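Local atomic coordinates of UDP-glucose 4-epimerase (Campylobacter jejuni subsp. jejuni serotype O:2, PDB entry 7K3P), a protein that catalyses the NAD-dependent inversion at C4 that interconverts UDP-glucose and UDP-galactose, and probably also UDP-GlcNAc and UDP-GalNAc. Residues P325-D329 against L330-C334; G143-T147 against P148-E152; H276-S279 against V280-I284. The protein carries 2 engineered substitutions. All blocks are in the same frame, centred on the assembly; numbering follows the deposited sequence.

Overall arrangement
The chain reaches contact 2 first, then contact 3, then contact 1, and all three are local, formed where one short element passes into the next. Contacts 2 and 3 have centres 18 Å apart and do not touch, but they belong to one mixed sheet: strand 149-150 pairs with strand 309-312, and strand 278-279 with strand 242-246 of that sheet. Contacts 1 and 3, with centres 12 Å apart, do touch: Asp-328 OD2 probably hydrogen-bonds to His-276 NE2, and Leu-330 packs on Phe-278. Contacts 1 and 2 lie 23 Å apart between centres. Two capped helix starts, 280-291 and 330-343, are thereby packed against each other, with Phe-278 of the mixed sheet touching both.

Contact 1: residues P325-D329 against L330-C334; sequences PKYDD and LELIC
Asp-329 and Leu-332 carry most of this local contact, in which a loop turns into a helix and the last loop residue serves as its N-cap. Two hydrogen bonds close the first turn. Leu-332 N donates to Asp-329 OD1 over 3.0 Å, almost straight at 167°, and reaches the oxygen from above the carboxylate plane, 42° out of it. Ile-333 N donates to Asp-329 O at 2.9 Å, the first i to i+4 bond of the helix. One residue thus takes up two amides of the opening turn, one with its side chain and one with its backbone. The cap depends on the first torsion of Asp-329: with CG anti to the backbone N (chi1 175°), the carboxylate swings over the start of the helix, where the helix dipole would probably favour its negative charge.

The van der Waals contacts follow from the same turn. Leu-332 CG lies 3.4 Å from Asp-329 CG, so that the branch point of the leucine lies against the carboxylate carbon. Leu-332 CD1 continues to the ring of Tyr-327, meeting its edge near the ring plane, 3.9 Å from Tyr-327 CD1; the two side chains cross at about a right angle. Ile-333 CD1 turns back toward the loop to lie 3.4 Å from Tyr-327 O, the carbonyl that opens the inverse gamma turn centred on Asp-328.

Around the turn, Tyr-327 N and Lys-326 N are held by the carboxylate of Asp-250 in helix 248-261, and Glu-331 forms a salt bridge with Lys-289. The buried face of helix 330-343 leans on strand 278-279 and helix 280-291: Ile-333 and Leu-330 pack on Phe-278, and Cys-334 on Ala-286 and Met-287.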
# COMPACT_ATOMS: atom_id res chain seq x y z
N PRO A 325 -2.61 -16.78 -27.37
CA PRO A 325 -1.98 -17.91 -26.70
C PRO A 325 -1.87 -19.06 -27.68
O PRO A 325 -2.66 -19.15 -28.62
CB PRO A 325 -2.99 -18.27 -25.59
CG PRO A 325 -4.29 -17.64 -26.01
CD PRO A 325 -3.90 -16.41 -26.78
N LYS A 326 -0.92 -19.94 -27.48
CA LYS A 326 -0.85 -21.06 -28.39
C LYS A 326 -0.63 -22.38 -27.65
O LYS A 326 -0.40 -23.42 -28.27
CB LYS A 326 0.19 -20.80 -29.48
CG LYS A 326 1.04 -19.55 -29.23
CD LYS A 326 2.34 -19.57 -30.03
CE LYS A 326 2.07 -19.43 -31.53
NZ LYS A 326 3.28 -18.94 -32.26
N TYR A 327 -0.75 -22.34 -26.32
CA TYR A 327 -0.71 -23.58 -25.54
C TYR A 327 -1.96 -23.80 -24.68
O TYR A 327 -1.89 -24.44 -23.63
CB TYR A 327 0.57 -23.69 -24.71
CG TYR A 327 1.85 -23.60 -25.52
CD1 TYR A 327 2.17 -24.58 -26.45
CD2 TYR A 327 2.74 -22.54 -25.34
CE1 TYR A 327 3.35 -24.49 -27.20
CE2 TYR A 327 3.91 -22.45 -26.08
CZ TYR A 327 4.21 -23.43 -27.01
OH TYR A 327 5.36 -23.34 -27.75
N ASP A 328 -3.10 -23.29 -25.15
CA ASP A 328 -4.39 -23.61 -24.54
C ASP A 328 -4.70 -25.07 -24.88
O ASP A 328 -5.49 -25.36 -25.78
CB ASP A 328 -5.52 -22.69 -25.06
CG ASP A 328 -6.84 -22.89 -24.29
OD1 ASP A 328 -6.90 -23.80 -23.43
OD2 ASP A 328 -7.82 -22.15 -24.56
N ASP A 329 -4.05 -25.97 -24.17
CA ASP A 329 -4.14 -27.40 -24.44
C ASP A 329 -3.83 -28.09 -23.12
O ASP A 329 -2.69 -28.05 -22.66
CB ASP A 329 -3.11 -27.77 -25.52
CG ASP A 329 -3.04 -29.26 -25.80
OD1 ASP A 329 -2.94 -30.06 -24.85
OD2 ASP A 329 -3.07 -29.63 -26.99
N LEU A 330 -4.85 -28.71 -22.52
CA LEU A 330 -4.71 -29.22 -21.15
C LEU A 330 -3.61 -30.25 -21.01
O LEU A 330 -2.92 -30.31 -19.99
CB LEU A 330 -6.03 -29.82 -20.62
CG LEU A 330 -6.50 -29.41 -19.21
CD1 LEU A 330 -7.25 -30.53 -18.52
CD2 LEU A 330 -5.39 -28.85 -18.31
N GLU A 331 -3.42 -31.07 -22.04
CA GLU A 331 -2.37 -32.09 -21.97
C GLU A 331 -0.98 -31.46 -21.94
O GLU A 331 -0.11 -31.87 -21.16
CB GLU A 331 -2.51 -33.14 -23.09
CG GLU A 331 -3.66 -34.14 -22.83
CD GLU A 331 -3.82 -35.19 -23.94
OE1 GLU A 331 -2.86 -35.43 -24.70
OE2 GLU A 331 -4.92 -35.78 -24.04
N LEU A 332 -0.78 -30.43 -22.77
CA LEU A 332 0.47 -29.68 -22.79
C LEU A 332 0.72 -28.98 -21.47
O LEU A 332 1.84 -28.97 -20.94
CB LEU A 332 0.44 -28.63 -23.90
CG LEU A 332 0.33 -29.16 -25.32
CD1 LEU A 332 0.44 -28.02 -26.34
CD2 LEU A 332 1.40 -30.22 -25.55
N ILE A 333 -0.34 -28.38 -20.93
CA ILE A 333 -0.24 -27.66 -19.67
C ILE A 333 0.11 -28.63 -18.54
O ILE A 333 1.03 -28.37 -17.76
CB ILE A 333 -1.52 -26.88 -19.37
CG1 ILE A 333 -1.68 -25.77 -20.42
CG2 ILE A 333 -1.48 -26.28 -17.97
CD1 ILE A 333 -3.09 -25.21 -20.50
N CYS A 334 -0.59 -29.76 -18.47
CA CYS A 334 -0.28 -30.75 -17.44
C CYS A 334 1.11 -31.36 -17.62
O CYS A 334 1.83 -31.56 -16.64
CB CYS A 334 -1.35 -31.84 -17.38
SG CYS A 334 -2.93 -31.22 -16.72

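Contact 2: residues G143-T147 against P148-E152; sequences GEPQT and PVVSE
The loop between strand 132-136 and the short strand 149-150 ends in a surface bend that folds back on itself, and Pro-145 meets Val-150 across its inside. Their contact is purely apolar. Val-150 CG2 lies 3.5 Å from Pro-145 CB and 3.7 Å from Pro-145 CG, so a single methyl rests on the CB-CG side of the pyrrolidine ring, and the two side chains cross at about a right angle. The first torsion of Val-150 selects that methyl: CG1 stands anti to the backbone N (chi1 -168°), which leaves CG2 beside the N and turned to the proline. The same CG2 is also 3.9 Å from Thr-147 O, so the methyl comes near the carbonyl oxygen of the bend as well.

At the apex the link between Thr-147 and Pro-148 is a trans peptide, with 3.8 Å between Thr-147 CA and Pro-148 CA. The proline ring has to fit against the branched threonine, and Thr-147 CB comes to 3.4 Å from Pro-148 CD, a tight approach for two carbons. The hydroxyl occupies the narrow place between N and carbonyl carbon (chi1 60°), which puts Thr-147 OG1 3.6 Å from Val-149 O. Pro-145 and Pro-148, with their ring-locked phi, stiffen this part of the turn.

On the far side of the turn the chain becomes a strand of the mixed sheet. Strand 149-150 runs parallel to strand 309-312; backbone hydrogen bonds join Pro-148 and Val-150 with Ile-311, and Val-150 with Asp-313. Pro-145 and Val-150 both rest on Leu-310, while Pro-148 touches Val-309 and Val-149 touches Ile-311, so the bend packs on its neighbouring strand through both of its arms.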
# COMPACT_ATOMS: atom_id res chain seq x y z
N GLY A 143 -9.47 -10.86 -4.54
CA GLY A 143 -9.89 -11.51 -3.30
C GLY A 143 -10.84 -12.67 -3.59
O GLY A 143 -10.51 -13.60 -4.33
N GLU A 144 -12.02 -12.62 -2.98
CA GLU A 144 -13.05 -13.64 -3.24
C GLU A 144 -14.14 -12.99 -4.07
O GLU A 144 -15.02 -12.32 -3.53
CB GLU A 144 -13.62 -14.20 -1.94
CG GLU A 144 -12.71 -15.21 -1.28
CD GLU A 144 -13.19 -15.60 0.11
OE1 GLU A 144 -13.94 -14.80 0.72
OE2 GLU A 144 -12.81 -16.69 0.59
N PRO A 145 -14.04 -13.14 -5.39
CA PRO A 145 -14.92 -12.44 -6.33
C PRO A 145 -16.35 -12.94 -6.17
O PRO A 145 -16.57 -14.09 -5.78
CB PRO A 145 -14.36 -12.83 -7.70
CG PRO A 145 -12.93 -13.30 -7.42
CD PRO A 145 -13.04 -13.97 -6.09
N GLN A 146 -17.30 -12.07 -6.46
CA GLN A 146 -18.71 -12.39 -6.30
C GLN A 146 -19.34 -12.80 -7.63
O GLN A 146 -20.56 -12.96 -7.74
CB GLN A 146 -19.45 -11.21 -5.66
CG GLN A 146 -19.06 -10.94 -4.19
CD GLN A 146 -18.02 -9.82 -4.01
OE1 GLN A 146 -18.10 -8.76 -4.65
NE2 GLN A 146 -17.06 -10.05 -3.12
N THR A 147 -18.50 -12.98 -8.65
CA THR A 147 -18.91 -13.48 -9.97
C THR A 147 -17.99 -14.63 -10.39
O THR A 147 -16.85 -14.73 -9.91
CB THR A 147 -18.82 -12.37 -11.04
OG1 THR A 147 -17.47 -11.90 -11.14
CG2 THR A 147 -19.72 -11.21 -10.69
N PRO A 148 -18.47 -15.50 -11.29
CA PRO A 148 -17.71 -16.65 -11.79
C PRO A 148 -16.65 -16.28 -12.82
O PRO A 148 -15.66 -17.00 -12.98
CB PRO A 148 -18.78 -17.52 -12.46
CG PRO A 148 -19.84 -16.57 -12.84
CD PRO A 148 -19.88 -15.55 -11.74
N VAL A 149 -16.88 -15.19 -13.55
CA VAL A 149 -15.96 -14.79 -14.61
C VAL A 149 -15.57 -13.35 -14.30
O VAL A 149 -16.34 -12.43 -14.56
CB VAL A 149 -16.63 -14.86 -16.00
CG1 VAL A 149 -15.63 -14.49 -17.10
CG2 VAL A 149 -17.19 -16.27 -16.25
N VAL A 150 -14.37 -13.17 -13.73
CA VAL A 150 -13.96 -11.88 -13.16
C VAL A 150 -13.38 -10.92 -14.21
O VAL A 150 -12.44 -11.25 -14.94
CB VAL A 150 -12.93 -12.09 -12.02
CG1 VAL A 150 -12.72 -10.82 -11.22
CG2 VAL A 150 -13.42 -13.19 -11.08
N SER A 151 -13.95 -9.72 -14.28
CA SER A 151 -13.45 -8.72 -15.23
C SER A 151 -12.58 -7.71 -14.47
O SER A 151 -12.64 -7.62 -13.24
CB SER A 151 -14.62 -8.01 -15.93
OG SER A 151 -14.95 -6.80 -15.29
N GLU A 152 -11.77 -6.95 -15.21
CA GLU A 152 -10.83 -6.01 -14.60
C GLU A 152 -11.54 -5.00 -13.70
O GLU A 152 -10.95 -4.45 -12.77
CB GLU A 152 -10.01 -5.28 -15.67
CG GLU A 152 -9.03 -6.15 -16.43
CD GLU A 152 -9.69 -6.90 -17.57
OE1 GLU A 152 -10.91 -6.73 -17.77
OE2 GLU A 152 -8.99 -7.68 -18.25

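Contact 3: residues H276-S279 against V280-I284; sequences HGFS and VKEVI
The chain changes from extended to helical between Ser-279 and Val-280, and Val-283 N closes the first turn on Ser-279 O. Strand 278-279 keeps extended backbone angles through Ser-279; from Val-280 onward every residue is helical. The bond from Val-283 N to Ser-279 O, 3.0 Å long, is the opening backbone bond of the helix, and the backbone of Phe-278 is hydrogen-bonded to that of Arg-243 in the adjoining antiparallel strand.

Two side chains close the joint in opposite directions. Ser-279 OG, held between its own N and carbonyl carbon (chi1 75°), accepts from Glu-282 N over 3.0 Å at 161°. Glu-282 reaches back with an extended chain: its OE1 takes the N-H of Ser-279 at 2.8 Å and 170°, approached from above the carboxylate plane. Its CG is pressed to 3.1 Å from Ser-279 OG. That hydroxyl has a further hydrogen-bond partner, Asp-238 OD2, which helps fix its rotation. Glu-282 OE1 also packs 3.4 Å from Phe-278 CA, near the plane of that ring at its edge.

Beside the polar joint, Val-283 CG2 meets Phe-278 CB at 4.1 Å. Val-283 continues into Leu-212, Ile-213 and Ala-216 of helix 212-220, and Ile-284 packs on strand 226-230.

The reciprocal bonds between Ser-279 and Glu-282 make a capping box, the classic N-terminal seal of a helix, here placed directly at the end of a sheet strand.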
# COMPACT_ATOMS: atom_id res chain seq x y z
N HIS A 276 -11.69 -19.23 -20.62
CA HIS A 276 -12.44 -20.38 -20.11
C HIS A 276 -11.55 -21.09 -19.10
O HIS A 276 -10.33 -20.86 -19.08
CB HIS A 276 -12.75 -21.37 -21.24
CG HIS A 276 -11.53 -22.01 -21.81
ND1 HIS A 276 -10.94 -23.13 -21.26
CD2 HIS A 276 -10.75 -21.66 -22.86
CE1 HIS A 276 -9.86 -23.45 -21.96
NE2 HIS A 276 -9.73 -22.57 -22.94
N GLY A 277 -12.15 -21.96 -18.29
CA GLY A 277 -11.39 -22.70 -17.31
C GLY A 277 -11.22 -24.16 -17.67
O GLY A 277 -11.51 -24.58 -18.79
N PHE A 278 -10.71 -24.93 -16.71
CA PHE A 278 -10.62 -26.38 -16.81
C PHE A 278 -11.23 -26.96 -15.53
O PHE A 278 -11.11 -26.34 -14.47
CB PHE A 278 -9.16 -26.82 -16.95
CG PHE A 278 -8.45 -26.20 -18.14
CD1 PHE A 278 -8.55 -26.78 -19.41
CD2 PHE A 278 -7.71 -25.03 -18.00
CE1 PHE A 278 -7.90 -26.21 -20.51
CE2 PHE A 278 -7.04 -24.45 -19.10
CZ PHE A 278 -7.14 -25.04 -20.35
N SER A 279 -11.87 -28.12 -15.63
CA SER A 279 -12.50 -28.73 -14.46
C SER A 279 -11.50 -29.61 -13.71
O SER A 279 -10.44 -29.97 -14.25
CB SER A 279 -13.74 -29.54 -14.86
OG SER A 279 -13.36 -30.76 -15.46
N VAL A 280 -11.83 -29.95 -12.46
CA VAL A 280 -11.00 -30.82 -11.64
C VAL A 280 -10.85 -32.17 -12.32
O VAL A 280 -9.77 -32.76 -12.35
CB VAL A 280 -11.63 -31.04 -10.24
CG1 VAL A 280 -10.81 -32.03 -9.43
CG2 VAL A 280 -11.77 -29.70 -9.50
N LYS A 281 -11.96 -32.66 -12.86
CA LYS A 281 -12.01 -33.95 -13.52
C LYS A 281 -11.14 -33.94 -14.78
O LYS A 281 -10.38 -34.89 -15.04
CB LYS A 281 -13.47 -34.25 -13.88
CG LYS A 281 -13.85 -35.71 -13.83
CD LYS A 281 -15.33 -35.89 -14.24
CE LYS A 281 -15.65 -37.35 -14.58
NZ LYS A 281 -17.12 -37.64 -14.66
N GLU A 282 -11.23 -32.86 -15.56
CA GLU A 282 -10.40 -32.73 -16.76
C GLU A 282 -8.90 -32.76 -16.42
O GLU A 282 -8.12 -33.49 -17.04
CB GLU A 282 -10.76 -31.45 -17.51
CG GLU A 282 -12.11 -31.53 -18.24
CD GLU A 282 -12.62 -30.17 -18.72
OE1 GLU A 282 -12.09 -29.14 -18.25
OE2 GLU A 282 -13.56 -30.14 -19.56
N VAL A 283 -8.51 -31.97 -15.41
CA VAL A 283 -7.12 -31.89 -15.01
C VAL A 283 -6.59 -33.24 -14.52
O VAL A 283 -5.46 -33.62 -14.82
CB VAL A 283 -6.91 -30.80 -13.92
CG1 VAL A 283 -5.52 -30.88 -13.34
CG2 VAL A 283 -7.17 -29.41 -14.53
N ILE A 284 -7.41 -33.96 -13.77
CA ILE A 284 -7.01 -35.28 -13.29
C ILE A 284 -6.76 -36.23 -14.47
O ILE A 284 -5.70 -36.85 -14.56
CB ILE A 284 -8.04 -35.87 -12.33
CG1 ILE A 284 -7.98 -35.12 -10.99
CG2 ILE A 284 -7.79 -37.36 -12.13
CD1 ILE A 284 -9.19 -35.33 -10.11